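Beta-glucuronidase (uncultured Clostridium sp., PDB 6U7J) probably hydrolyses beta-D-glucuronides, releasing glucuronic acid, and probably takes part in the reactivation of estrogens by gut microbes. Local coordinates at residues P194-E199 against E223-K228; G472-A477 against L562-G567; F553-T558 against Q578-A583. All coordinates share one frame; numbering follows the deposited sequence.

Contact 1 stands apart, in the beta-sandwich domain, with its centre about 56 Å from that of contact 2 and about 49 Å from that of contact 3. The other two belong to the TIM barrel domain, with centres about 15 Å apart; they share the long connection between strand 545-551 and helix 581-592, and touch where R564 CB lies 3.4 Å from T558 OG1. Contacts 1 and 2 are at the surface, contact 3 is buried. The chemistry follows: an exposed lysine-glutamate pair in contact 1, an arginine-tyrosine hydroxyl bond in contact 2, with a water joining the same arginine to W473, and in contact 3 a buried lysine-aspartate pair whose ammonium also bonds to backbone carbonyls.

Contact 1 of 3, residues P194-E199 against E223-K228; sequences PKEYIE and EEKFIK. Unlike the reference sequence in segment 223-228: F226 (reference Ser).
The backbones of E196 and K225 run well apart, their CA atoms 9.5 Å from each other, and only these two long side chains close the gap. They do so at one end of an immunoglobulin-like beta-sandwich, the second domain of the glycosyl hydrolase family 2 architecture. Strand 198-208 begins the three-stranded sheet and pairs with 211-220, whereas strand 227-232 lies in the four-stranded sheet beside 265-271, so the contact joins the loops that lead into one strand of each sheet. The link is a salt bridge, with K225 NZ 2.9 Å from E196 OE2. OE2 accepts through its syn lone pair, on the side of OE1, so NZ also comes near enough to OE1 for a second, weak bond. The two chains reach the meeting point differently and cross at about a right angle. Beyond CG the glutamate is extended (chi2 -165°), while the lysine bends at chi2 (-76°) and again at chi4 (73°), folding its ammonium across to the carboxylate. Long, flexible, charged residues suit this place because both are exposed: solvent can share their charges, and the bridge probably adds only modest stability. The carboxylate of E224, whose OE1 is 6.1 Å from E196 OE1, may add a little to the negative field around the ammonium. Below the bridge the character changes to hydrocarbon. I198 and I227 are buried in the sandwich core, where both pack on I218 and I269; directly they stay slightly apart, I198 CG1 being 5.1 Å from I227 CD1. The loop carrying the glutamate is steadied by N221, whose side-chain amide brackets E196: ND2 bonds to K195 O, and OD1 accepts from Y197 N.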
ATOM      1  N   PRO B 194       0.095  33.377 -44.944  1.00 40.51           N
ATOM      2  CA  PRO B 194       0.462  34.218 -46.091  1.00 41.55           C
ATOM      3  C   PRO B 194       1.780  34.935 -45.833  1.00 42.29           C
ATOM      4  O   PRO B 194       2.196  35.128 -44.684  1.00 35.95           O
ATOM      5  CB  PRO B 194      -0.702  35.213 -46.196  1.00 44.04           C
ATOM      6  CG  PRO B 194      -1.864  34.513 -45.536  1.00 41.08           C
ATOM      7  CD  PRO B 194      -1.254  33.702 -44.431  1.00 39.85           C
ATOM      8  N   LYS B 195       2.449  35.336 -46.926  1.00 39.61           N
ATOM      9  CA  LYS B 195       3.745  35.995 -46.784  1.00 38.60           C
ATOM     10  C   LYS B 195       3.629  37.398 -46.196  1.00 39.02           C
ATOM     11  O   LYS B 195       4.602  37.904 -45.625  1.00 39.38           O
ATOM     12  CB  LYS B 195       4.469  36.041 -48.128  1.00 40.75           C
ATOM     13  CG  LYS B 195       4.689  34.673 -48.733  1.00 42.81           C
ATOM     14  CD  LYS B 195       6.101  34.501 -49.264  1.00 44.20           C
ATOM     15  CE  LYS B 195       6.375  33.026 -49.596  1.00 48.60           C
ATOM     16  NZ  LYS B 195       7.492  32.840 -50.576  1.00 50.85           N
ATOM     17  N   GLU B 196       2.470  38.033 -46.301  1.00 37.59           N
ATOM     18  CA  GLU B 196       2.206  39.273 -45.582  1.00 45.46           C
ATOM     19  C   GLU B 196       1.206  38.941 -44.487  1.00 39.36           C
ATOM     20  O   GLU B 196       0.093  38.495 -44.785  1.00 38.95           O
ATOM     21  CB  GLU B 196       1.672  40.368 -46.511  1.00 42.44           C
ATOM     22  CG  GLU B 196       2.497  40.559 -47.789  1.00 47.58           C
ATOM     23  CD  GLU B 196       2.169  41.872 -48.520  1.00 54.68           C
ATOM     24  OE1 GLU B 196       3.103  42.501 -49.076  1.00 47.05           O
ATOM     25  OE2 GLU B 196       0.975  42.266 -48.541  1.00 55.69           O
ATOM     26  N   TYR B 197       1.595  39.159 -43.231  1.00 41.65           N
ATOM     27  CA  TYR B 197       0.915  38.474 -42.142  1.00 37.76           C
ATOM     28  C   TYR B 197       1.036  39.237 -40.830  1.00 40.56           C
ATOM     29  O   TYR B 197       1.933  40.069 -40.633  1.00 41.31           O
ATOM     30  CB  TYR B 197       1.489  37.068 -41.956  1.00 36.62           C
ATOM     31  CG  TYR B 197       2.886  37.096 -41.389  1.00 38.74           C
ATOM     32  CD1 TYR B 197       3.989  37.264 -42.224  1.00 38.65           C
ATOM     33  CD2 TYR B 197       3.107  36.964 -40.019  1.00 37.74           C
ATOM     34  CE1 TYR B 197       5.267  37.289 -41.715  1.00 40.14           C
ATOM     35  CE2 TYR B 197       4.388  36.995 -39.497  1.00 36.95           C
ATOM     36  CZ  TYR B 197       5.463  37.161 -40.348  1.00 41.15           C
ATOM     37  OH  TYR B 197       6.739  37.188 -39.842  1.00 41.30           O
ATOM     38  N   ILE B 198       0.152  38.874 -39.905  1.00 38.97           N
ATOM     39  CA  ILE B 198       0.120  39.459 -38.572  1.00 38.24           C
ATOM     40  C   ILE B 198       1.189  38.791 -37.712  1.00 39.60           C
ATOM     41  O   ILE B 198       1.175  37.566 -37.528  1.00 43.14           O
ATOM     42  CB  ILE B 198      -1.275  39.309 -37.950  1.00 38.96           C
ATOM     43  CG1 ILE B 198      -2.311  40.023 -38.827  1.00 38.62           C
ATOM     44  CG2 ILE B 198      -1.290  39.838 -36.528  1.00 36.77           C
ATOM     45  CD1 ILE B 198      -3.695  39.395 -38.770  1.00 35.79           C
ATOM     46  N   GLU B 199       2.115  39.599 -37.182  1.00 37.43           N
ATOM     47  CA  GLU B 199       3.241  39.135 -36.373  1.00 40.38           C
ATOM     48  C   GLU B 199       2.940  39.128 -34.871  1.00 43.80           C
ATOM     49  O   GLU B 199       3.259  38.154 -34.181  1.00 42.20           O
ATOM     50  CB  GLU B 199       4.474  40.008 -36.622  1.00 41.74           C
ATOM     51  CG  GLU B 199       4.865  40.179 -38.084  1.00 45.77           C
ATOM     52  CD  GLU B 199       6.106  41.056 -38.263  1.00 48.84           C
ATOM     53  OE1 GLU B 199       6.282  42.023 -37.499  1.00 51.12           O
ATOM     54  OE2 GLU B 199       6.920  40.769 -39.161  1.00 55.02           O
ATOM     55  N   GLU B 223       3.470  47.346 -42.721  1.00 63.10           N
ATOM     56  CA  GLU B 223       2.764  48.313 -41.874  1.00 66.41           C
ATOM     57  C   GLU B 223       2.026  49.417 -42.632  1.00 73.64           C
ATOM     58  O   GLU B 223       1.958  50.555 -42.147  1.00 77.60           O
ATOM     59  CB  GLU B 223       3.750  48.984 -40.910  1.00 63.64           C
ATOM     60  CG  GLU B 223       4.700  48.048 -40.181  1.00 70.25           C
ATOM     61  CD  GLU B 223       4.850  48.397 -38.699  1.00 76.82           C
ATOM     62  OE1 GLU B 223       5.069  47.463 -37.895  1.00 73.48           O
ATOM     63  OE2 GLU B 223       4.756  49.600 -38.345  1.00 74.68           O
ATOM     64  N   GLU B 224       1.487  49.127 -43.812  1.00 67.98           N
ATOM     65  CA  GLU B 224       0.849  50.155 -44.632  1.00 70.35           C
ATOM     66  C   GLU B 224      -0.346  49.657 -45.418  1.00 70.95           C
ATOM     67  O   GLU B 224      -1.181  50.479 -45.815  1.00 69.99           O
ATOM     68  CB  GLU B 224       1.851  50.780 -45.615  1.00 70.77           C
ATOM     69  CG  GLU B 224       2.597  49.779 -46.502  1.00 74.15           C
ATOM     70  CD  GLU B 224       3.593  48.922 -45.736  1.00 73.48           C
ATOM     71  OE1 GLU B 224       3.929  47.818 -46.217  1.00 75.66           O
ATOM     72  OE2 GLU B 224       4.043  49.357 -44.653  1.00 72.69           O
ATOM     73  N   LYS B 225      -0.463  48.361 -45.679  1.00 66.55           N
ATOM     74  CA  LYS B 225      -1.700  47.858 -46.240  1.00 64.33           C
ATOM     75  C   LYS B 225      -2.820  48.009 -45.215  1.00 61.14           C
ATOM     76  O   LYS B 225      -2.588  48.246 -44.025  1.00 63.34           O
ATOM     77  CB  LYS B 225      -1.535  46.408 -46.685  1.00 62.45           C
ATOM     78  CG  LYS B 225      -0.254  46.165 -47.480  1.00 61.59           C
ATOM     79  CD  LYS B 225      -0.358  46.677 -48.910  1.00 68.27           C
ATOM     80  CE  LYS B 225       0.813  46.176 -49.764  1.00 70.02           C
ATOM     81  NZ  LYS B 225       0.712  44.716 -50.100  1.00 63.94           N
ATOM     82  N   PHE B 226      -4.047  47.889 -45.699  1.00 57.24           N
ATOM     83  CA  PHE B 226      -5.214  48.200 -44.891  1.00 59.31           C
ATOM     84  C   PHE B 226      -5.554  47.015 -43.998  1.00 58.30           C
ATOM     85  O   PHE B 226      -5.360  45.857 -44.381  1.00 56.27           O
ATOM     86  CB  PHE B 226      -6.399  48.569 -45.793  1.00 62.88           C
ATOM     87  CG  PHE B 226      -6.129  49.754 -46.705  1.00 69.35           C
ATOM     88  CD1 PHE B 226      -6.855  50.932 -46.573  1.00 75.01           C
ATOM     89  CD2 PHE B 226      -5.150  49.689 -47.693  1.00 70.57           C
ATOM     90  CE1 PHE B 226      -6.604  52.020 -47.406  1.00 77.23           C
ATOM     91  CE2 PHE B 226      -4.893  50.767 -48.521  1.00 73.10           C
ATOM     92  CZ  PHE B 226      -5.623  51.935 -48.379  1.00 74.60           C
ATOM     93  N   ILE B 227      -6.044  47.311 -42.793  1.00 51.83           N
ATOM     94  CA  ILE B 227      -6.396  46.294 -41.810  1.00 51.86           C
ATOM     95  C   ILE B 227      -7.821  46.537 -41.327  1.00 51.70           C
ATOM     96  O   ILE B 227      -8.276  47.681 -41.227  1.00 54.47           O
ATOM     97  CB  ILE B 227      -5.407  46.287 -40.620  1.00 53.30           C
ATOM     98  CG1 ILE B 227      -5.415  44.922 -39.916  1.00 48.15           C
ATOM     99  CG2 ILE B 227      -5.722  47.417 -39.642  1.00 49.78           C
ATOM    100  CD1 ILE B 227      -4.229  44.711 -38.992  1.00 46.34           C
ATOM    101  N   LYS B 228      -8.533  45.442 -41.051  1.00 46.14           N
ATOM    102  CA  LYS B 228      -9.868  45.465 -40.467  1.00 46.66           C
ATOM    103  C   LYS B 228      -9.828  44.709 -39.143  1.00 51.57           C
ATOM    104  O   LYS B 228      -9.278  43.601 -39.067  1.00 47.99           O
ATOM    105  CB  LYS B 228     -10.911  44.846 -41.413  1.00 44.76           C
ATOM    106  CG  LYS B 228     -12.370  45.217 -41.095  1.00 56.63           C
ATOM    107  CD  LYS B 228     -12.684  46.702 -41.405  1.00 56.97           C
ATOM    108  CE  LYS B 228     -14.153  46.938 -41.801  1.00 58.29           C
ATOM    109  NZ  LYS B 228     -15.088  47.201 -40.650  1.00 57.20           N
TER

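Contact 2 of 3, residues G472-A477 against L562-G567; sequences GWYVGA and LKRVDG
Y474 presents its hydroxyl to the edge of the R564 guanidinium, and both terminal nitrogens, NH1 and NH2, point to it. The better bond comes from R564 NH2, 3.2 Å from Y474 OH with an N-H...O angle of 156° and only 7° out of the guanidinium plane; that from NH1 is weak. The phenol ring itself is turned 53° from the guanidinium. One water joins the group, accepting from W473 NE1 at 2.9 Å and, weakly, from R564 NH1. The indole lies against one face of the tyrosine ring, W473 CD1 standing 3.6 Å from the plane over the ring centre. R564 bends at chi2 and then extends, with NE held by a salt bridge to D177. Further out, L562 of the second subunit packs on both W473 and Y474. Y474 OH is also hydrogen-bonded to K570 NZ. That lysine ends the sequence N568-K569-K570, which matches the N-x-K motif that recognises the glucuronate carboxylate in related beta-glucuronidases, so the contact probably lies beside the sugar pocket. With cationic donors around it, the hydroxyl oxygen serves as an acceptor, which suits a phenol placed between an arginine and a lysine.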
ATOM      1  N   GLY B 472       5.689  22.489  11.296  1.00 31.45           N
ATOM      2  CA  GLY B 472       5.184  21.138  11.449  1.00 36.49           C
ATOM      3  C   GLY B 472       5.820  20.118  10.523  1.00 37.87           C
ATOM      4  O   GLY B 472       5.481  18.929  10.613  1.00 31.28           O
ATOM      5  N   TRP B 473       6.702  20.550   9.608  1.00 32.40           N
ATOM      6  CA  TRP B 473       7.400  19.616   8.738  1.00 33.54           C
ATOM      7  C   TRP B 473       8.903  19.878   8.743  1.00 34.53           C
ATOM      8  O   TRP B 473       9.648  19.138   9.382  1.00 35.56           O
ATOM      9  CB  TRP B 473       6.847  19.665   7.311  1.00 31.93           C
ATOM     10  CG  TRP B 473       7.333  18.485   6.538  1.00 34.65           C
ATOM     11  CD1 TRP B 473       8.321  18.467   5.599  1.00 32.89           C
ATOM     12  CD2 TRP B 473       6.894  17.125   6.689  1.00 35.92           C
ATOM     13  NE1 TRP B 473       8.501  17.191   5.134  1.00 35.08           N
ATOM     14  CE2 TRP B 473       7.645  16.345   5.793  1.00 32.90           C
ATOM     15  CE3 TRP B 473       5.928  16.497   7.488  1.00 30.59           C
ATOM     16  CZ2 TRP B 473       7.472  14.963   5.679  1.00 33.46           C
ATOM     17  CZ3 TRP B 473       5.750  15.123   7.365  1.00 30.28           C
ATOM     18  CH2 TRP B 473       6.513  14.372   6.469  1.00 28.36           C
ATOM     19  N   TYR B 474       9.369  20.912   8.028  1.00 33.61           N
ATOM     20  CA  TYR B 474      10.796  21.234   8.050  1.00 33.30           C
ATOM     21  C   TYR B 474      11.206  21.930   9.344  1.00 35.19           C
ATOM     22  O   TYR B 474      12.374  21.842   9.741  1.00 36.67           O
ATOM     23  CB  TYR B 474      11.185  22.100   6.838  1.00 33.70           C
ATOM     24  CG  TYR B 474      11.088  21.343   5.539  1.00 35.56           C
ATOM     25  CD1 TYR B 474      11.694  20.089   5.397  1.00 38.34           C
ATOM     26  CD2 TYR B 474      10.373  21.857   4.458  1.00 34.67           C
ATOM     27  CE1 TYR B 474      11.597  19.373   4.206  1.00 34.74           C
ATOM     28  CE2 TYR B 474      10.263  21.151   3.274  1.00 32.58           C
ATOM     29  CZ  TYR B 474      10.869  19.907   3.159  1.00 31.29           C
ATOM     30  OH  TYR B 474      10.762  19.206   1.990  1.00 41.27           O
ATOM     31  N   VAL B 475      10.270  22.609  10.010  1.00 37.68           N
ATOM     32  CA  VAL B 475      10.500  23.227  11.314  1.00 36.21           C
ATOM     33  C   VAL B 475       9.545  22.594  12.318  1.00 34.29           C
ATOM     34  O   VAL B 475       8.321  22.628  12.126  1.00 37.36           O
ATOM     35  CB  VAL B 475      10.305  24.753  11.270  1.00 34.49           C
ATOM     36  CG1 VAL B 475      10.364  25.326  12.681  1.00 33.77           C
ATOM     37  CG2 VAL B 475      11.365  25.387  10.391  1.00 36.44           C
ATOM     38  N   GLY B 476      10.094  22.054  13.403  1.00 34.49           N
ATOM     39  CA  GLY B 476       9.275  21.393  14.397  1.00 36.89           C
ATOM     40  C   GLY B 476       8.502  20.206  13.846  1.00 39.74           C
ATOM     41  O   GLY B 476       7.287  20.119  14.042  1.00 35.73           O
ATOM     42  N   ALA B 477       9.186  19.296  13.144  1.00 34.61           N
ATOM     43  CA  ALA B 477       8.507  18.142  12.570  1.00 36.89           C
ATOM     44  C   ALA B 477       7.784  17.364  13.657  1.00 37.61           C
ATOM     45  O   ALA B 477       8.386  16.977  14.659  1.00 38.98           O
ATOM     46  CB  ALA B 477       9.500  17.226  11.853  1.00 33.85           C
ATOM     47  N   LEU B 562      17.211  10.693   0.299  1.00 24.62           N
ATOM     48  CA  LEU B 562      16.711   9.881   1.411  1.00 29.21           C
ATOM     49  C   LEU B 562      15.455  10.449   2.076  1.00 32.58           C
ATOM     50  O   LEU B 562      14.880   9.787   2.956  1.00 32.58           O
ATOM     51  CB  LEU B 562      17.821   9.711   2.445  1.00 27.39           C
ATOM     52  CG  LEU B 562      19.084   8.986   1.947  1.00 32.02           C
ATOM     53  CD1 LEU B 562      19.887   8.404   3.105  1.00 33.94           C
ATOM     54  CD2 LEU B 562      18.752   7.889   0.976  1.00 31.04           C
ATOM     55  N   LYS B 563      15.031  11.653   1.709  1.00 29.19           N
ATOM     56  CA  LYS B 563      13.799  12.221   2.225  1.00 29.09           C
ATOM     57  C   LYS B 563      12.659  12.145   1.228  1.00 29.08           C
ATOM     58  O   LYS B 563      11.573  12.662   1.510  1.00 25.36           O
ATOM     59  CB  LYS B 563      14.013  13.674   2.632  1.00 29.45           C
ATOM     60  CG  LYS B 563      14.914  13.839   3.840  1.00 32.22           C
ATOM     61  CD  LYS B 563      15.034  15.308   4.218  1.00 36.88           C
ATOM     62  CE  LYS B 563      16.309  15.585   5.009  1.00 50.11           C
ATOM     63  NZ  LYS B 563      16.968  16.847   4.528  1.00 56.93           N
ATOM     64  N   ARG B 564      12.876  11.497   0.084  1.00 26.20           N
ATOM     65  CA  ARG B 564      11.949  11.519  -1.049  1.00 28.04           C
ATOM     66  C   ARG B 564      11.534  10.080  -1.370  1.00 30.86           C
ATOM     67  O   ARG B 564      12.251   9.372  -2.085  1.00 31.93           O
ATOM     68  CB  ARG B 564      12.615  12.209  -2.241  1.00 30.99           C
ATOM     69  CG  ARG B 564      12.915  13.732  -2.030  1.00 31.85           C
ATOM     70  CD  ARG B 564      11.603  14.529  -1.820  1.00 41.66           C
ATOM     71  NE  ARG B 564      11.727  16.002  -1.836  1.00 46.80           N
ATOM     72  CZ  ARG B 564      11.352  16.793  -0.826  1.00 44.56           C
ATOM     73  NH1 ARG B 564      10.854  16.258   0.289  1.00 44.71           N
ATOM     74  NH2 ARG B 564      11.480  18.109  -0.921  1.00 42.39           N
ATOM     75  N   VAL B 565      10.395   9.634  -0.831  1.00 27.97           N
ATOM     76  CA  VAL B 565       9.921   8.254  -1.010  1.00 29.73           C
ATOM     77  C   VAL B 565       9.342   8.130  -2.420  1.00 27.15           C
ATOM     78  O   VAL B 565       8.176   8.438  -2.648  1.00 28.82           O
ATOM     79  CB  VAL B 565       8.892   7.854   0.056  1.00 31.75           C
ATOM     80  CG1 VAL B 565       8.576   6.369  -0.038  1.00 28.56           C
ATOM     81  CG2 VAL B 565       9.403   8.159   1.461  1.00 29.00           C
ATOM     82  N   ASP B 566      10.145   7.658  -3.371  1.00 28.39           N
ATOM     83  CA  ASP B 566       9.764   7.680  -4.791  1.00 28.20           C
ATOM     84  C   ASP B 566       9.183   9.046  -5.182  1.00 29.78           C
ATOM     85  O   ASP B 566       8.153   9.148  -5.856  1.00 27.87           O
ATOM     86  CB  ASP B 566       8.785   6.551  -5.129  1.00 29.70           C
ATOM     87  CG  ASP B 566       8.630   6.335  -6.648  1.00 35.14           C
ATOM     88  OD1 ASP B 566       9.543   6.726  -7.421  1.00 35.52           O
ATOM     89  OD2 ASP B 566       7.592   5.782  -7.078  1.00 36.47           O
ATOM     90  N   GLY B 567       9.860  10.106  -4.749  1.00 27.06           N
ATOM     91  CA  GLY B 567       9.499  11.458  -5.115  1.00 28.85           C
ATOM     92  C   GLY B 567       8.918  12.246  -3.954  1.00 30.13           C
ATOM     93  O   GLY B 567       9.083  11.910  -2.777  1.00 29.41           O
TER
HETATM   94  O   HOH W   1      10.350  15.977   3.292  1.00 37.03           O

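Contact 3 of 3, residues F553-T558 against Q578-A583; sequences FADFMT and QPKTAA
K580 reaches D555 from the opposite direction, the ammonium meeting the carboxylate on the side where its two oxygens face it, in the protein interior. The segment that delivers the lysine starts at Q578, whose OE1 accepts a hydrogen bond from L518 N of the third subunit, while its own backbone N bonds to T574 OG1. P579 follows, packing on the same L518 of the third subunit; a proline suits this place, as its apolar ring can lie against leucine. Then comes K580. Its chain is extended beyond CG, all three outer torsions being near 180°, and this full length carries the ammonium to the carboxylate: NZ is 2.8 Å from D555 OD1, on the syn lone pair, and 3.1 Å from OD2 in a weaker bond. CE follows close behind, 3.4 Å from OD2. The fold explains the setting. D555 lies just after strand 545-551 of the TIM barrel, and K580 lies at the approach to the C-terminal helix 581-592, so the bridge draws together the two ends of one long beta-to-alpha connection. The cost of burying both charges is probably offset by their pairing and by two further acceptors for NZ, the carbonyl oxygens of T511 and G571. T581 next bonds through its backbone N to E525 OE1 and meets T581 of the third subunit. A582, small enough for close packing, rests on Q528 and K529 of helix 525-540, and A583 N closes back on K580 O at 3.1 Å.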
ATOM      1  N   PHE B 553      -0.257  19.987  -5.253  1.00 26.48           N
ATOM      2  CA  PHE B 553      -1.498  19.473  -5.808  1.00 29.95           C
ATOM      3  C   PHE B 553      -1.468  17.949  -5.849  1.00 31.00           C
ATOM      4  O   PHE B 553      -2.387  17.285  -5.356  1.00 27.73           O
ATOM      5  CB  PHE B 553      -1.693  20.064  -7.211  1.00 29.64           C
ATOM      6  CG  PHE B 553      -2.896  19.554  -7.922  1.00 29.38           C
ATOM      7  CD1 PHE B 553      -2.765  18.642  -8.959  1.00 27.95           C
ATOM      8  CD2 PHE B 553      -4.168  19.982  -7.551  1.00 28.93           C
ATOM      9  CE1 PHE B 553      -3.883  18.158  -9.617  1.00 29.40           C
ATOM     10  CE2 PHE B 553      -5.299  19.501  -8.200  1.00 28.29           C
ATOM     11  CZ  PHE B 553      -5.157  18.594  -9.241  1.00 30.00           C
ATOM     12  N   ALA B 554      -0.400  17.380  -6.418  1.00 25.48           N
ATOM     13  CA  ALA B 554      -0.269  15.943  -6.619  1.00 29.07           C
ATOM     14  C   ALA B 554       1.166  15.504  -6.348  1.00 28.85           C
ATOM     15  O   ALA B 554       2.119  16.248  -6.606  1.00 29.54           O
ATOM     16  CB  ALA B 554      -0.651  15.525  -8.057  1.00 29.78           C
ATOM     17  N   ASP B 555       1.306  14.290  -5.809  1.00 29.82           N
ATOM     18  CA  ASP B 555       2.611  13.654  -5.695  1.00 31.23           C
ATOM     19  C   ASP B 555       3.332  13.756  -7.039  1.00 23.26           C
ATOM     20  O   ASP B 555       2.718  13.576  -8.090  1.00 27.89           O
ATOM     21  CB  ASP B 555       2.444  12.180  -5.272  1.00 25.51           C
ATOM     22  CG  ASP B 555       1.804  12.014  -3.859  1.00 33.28           C
ATOM     23  OD1 ASP B 555       1.777  12.977  -3.075  1.00 31.11           O
ATOM     24  OD2 ASP B 555       1.321  10.900  -3.524  1.00 30.70           O
ATOM     25  N   PHE B 556       4.625  14.091  -7.012  1.00 26.43           N
ATOM     26  CA  PHE B 556       5.404  14.281  -8.241  1.00 27.26           C
ATOM     27  C   PHE B 556       6.821  13.768  -8.039  1.00 27.67           C
ATOM     28  O   PHE B 556       7.274  13.556  -6.912  1.00 26.87           O
ATOM     29  CB  PHE B 556       5.443  15.756  -8.669  1.00 28.80           C
ATOM     30  CG  PHE B 556       6.102  16.656  -7.669  1.00 29.96           C
ATOM     31  CD1 PHE B 556       7.475  16.918  -7.746  1.00 23.10           C
ATOM     32  CD2 PHE B 556       5.343  17.276  -6.665  1.00 25.90           C
ATOM     33  CE1 PHE B 556       8.089  17.754  -6.815  1.00 29.84           C
ATOM     34  CE2 PHE B 556       5.951  18.122  -5.732  1.00 29.47           C
ATOM     35  CZ  PHE B 556       7.320  18.367  -5.803  1.00 27.73           C
ATOM     36  N   MET B 557       7.542  13.592  -9.143  1.00 28.10           N
ATOM     37  CA  MET B 557       8.854  12.963  -9.075  1.00 27.67           C
ATOM     38  C   MET B 557       9.922  13.982  -8.726  1.00 26.48           C
ATOM     39  O   MET B 557       9.831  15.154  -9.101  1.00 30.10           O
ATOM     40  CB  MET B 557       9.223  12.280 -10.397  1.00 27.36           C
ATOM     41  CG  MET B 557       9.112  10.758 -10.349  1.00 32.23           C
ATOM     42  SD  MET B 557      10.147   9.926  -9.112  1.00 34.82           S
ATOM     43  CE  MET B 557      11.767  10.058  -9.845  1.00 30.69           C
ATOM     44  N   THR B 558      10.944  13.520  -8.011  1.00 26.81           N
ATOM     45  CA  THR B 558      12.085  14.336  -7.613  1.00 26.34           C
ATOM     46  C   THR B 558      13.375  13.589  -7.923  1.00 27.68           C
ATOM     47  O   THR B 558      13.384  12.367  -8.106  1.00 29.81           O
ATOM     48  CB  THR B 558      12.092  14.658  -6.112  1.00 30.12           C
ATOM     49  OG1 THR B 558      12.365  13.453  -5.382  1.00 34.46           O
ATOM     50  CG2 THR B 558      10.771  15.245  -5.643  1.00 29.48           C
ATOM     51  N   GLN B 578      -5.983  10.844  -7.403  1.00 26.79           N
ATOM     52  CA  GLN B 578      -7.003  10.445  -6.451  1.00 26.81           C
ATOM     53  C   GLN B 578      -6.704  11.074  -5.091  1.00 27.44           C
ATOM     54  O   GLN B 578      -5.534  11.172  -4.700  1.00 29.36           O
ATOM     55  CB  GLN B 578      -7.084   8.906  -6.316  1.00 27.06           C
ATOM     56  CG  GLN B 578      -7.325   8.148  -7.635  1.00 27.86           C
ATOM     57  CD  GLN B 578      -8.639   8.527  -8.318  1.00 31.25           C
ATOM     58  OE1 GLN B 578      -9.522   9.153  -7.713  1.00 26.50           O
ATOM     59  NE2 GLN B 578      -8.766   8.157  -9.593  1.00 28.72           N
ATOM     60  N   PRO B 579      -7.732  11.493  -4.350  1.00 28.56           N
ATOM     61  CA  PRO B 579      -7.511  12.249  -3.106  1.00 29.35           C
ATOM     62  C   PRO B 579      -7.074  11.386  -1.927  1.00 28.97           C
ATOM     63  O   PRO B 579      -7.557  10.272  -1.739  1.00 29.17           O
ATOM     64  CB  PRO B 579      -8.894  12.842  -2.825  1.00 29.20           C
ATOM     65  CG  PRO B 579      -9.824  11.755  -3.313  1.00 31.49           C
ATOM     66  CD  PRO B 579      -9.167  11.264  -4.603  1.00 27.97           C
ATOM     67  N   LYS B 580      -6.181  11.936  -1.095  1.00 27.09           N
ATOM     68  CA  LYS B 580      -5.960  11.426   0.250  1.00 25.72           C
ATOM     69  C   LYS B 580      -6.992  12.065   1.186  1.00 32.75           C
ATOM     70  O   LYS B 580      -7.765  12.935   0.772  1.00 31.57           O
ATOM     71  CB  LYS B 580      -4.520  11.709   0.685  1.00 30.15           C
ATOM     72  CG  LYS B 580      -3.483  11.516  -0.458  1.00 31.83           C
ATOM     73  CD  LYS B 580      -2.027  11.756  -0.016  1.00 26.71           C
ATOM     74  CE  LYS B 580      -1.079  11.724  -1.218  1.00 30.34           C
ATOM     75  NZ  LYS B 580       0.320  12.129  -0.889  1.00 28.50           N
ATOM     76  N   THR B 581      -6.991  11.674   2.472  1.00 31.92           N
ATOM     77  CA  THR B 581      -8.059  12.121   3.380  1.00 33.92           C
ATOM     78  C   THR B 581      -8.124  13.643   3.495  1.00 31.49           C
ATOM     79  O   THR B 581      -9.214  14.219   3.504  1.00 33.39           O
ATOM     80  CB  THR B 581      -7.895  11.521   4.782  1.00 37.74           C
ATOM     81  OG1 THR B 581      -6.635  11.923   5.336  1.00 45.04           O
ATOM     82  CG2 THR B 581      -7.959  10.028   4.745  1.00 33.41           C
ATOM     83  N   ALA B 582      -6.974  14.312   3.595  1.00 28.54           N
ATOM     84  CA  ALA B 582      -6.989  15.756   3.801  1.00 31.37           C
ATOM     85  C   ALA B 582      -7.737  16.493   2.689  1.00 34.59           C
ATOM     86  O   ALA B 582      -8.316  17.558   2.937  1.00 34.07           O
ATOM     87  CB  ALA B 582      -5.565  16.286   3.917  1.00 30.75           C
ATOM     88  N   ALA B 583      -7.765  15.938   1.473  1.00 30.46           N
ATOM     89  CA  ALA B 583      -8.472  16.606   0.384  1.00 33.18           C
ATOM     90  C   ALA B 583      -9.912  16.916   0.765  1.00 32.29           C
ATOM     91  O   ALA B 583     -10.447  17.969   0.398  1.00 34.28           O
ATOM     92  CB  ALA B 583      -8.436  15.755  -0.885  1.00 26.88           C
TER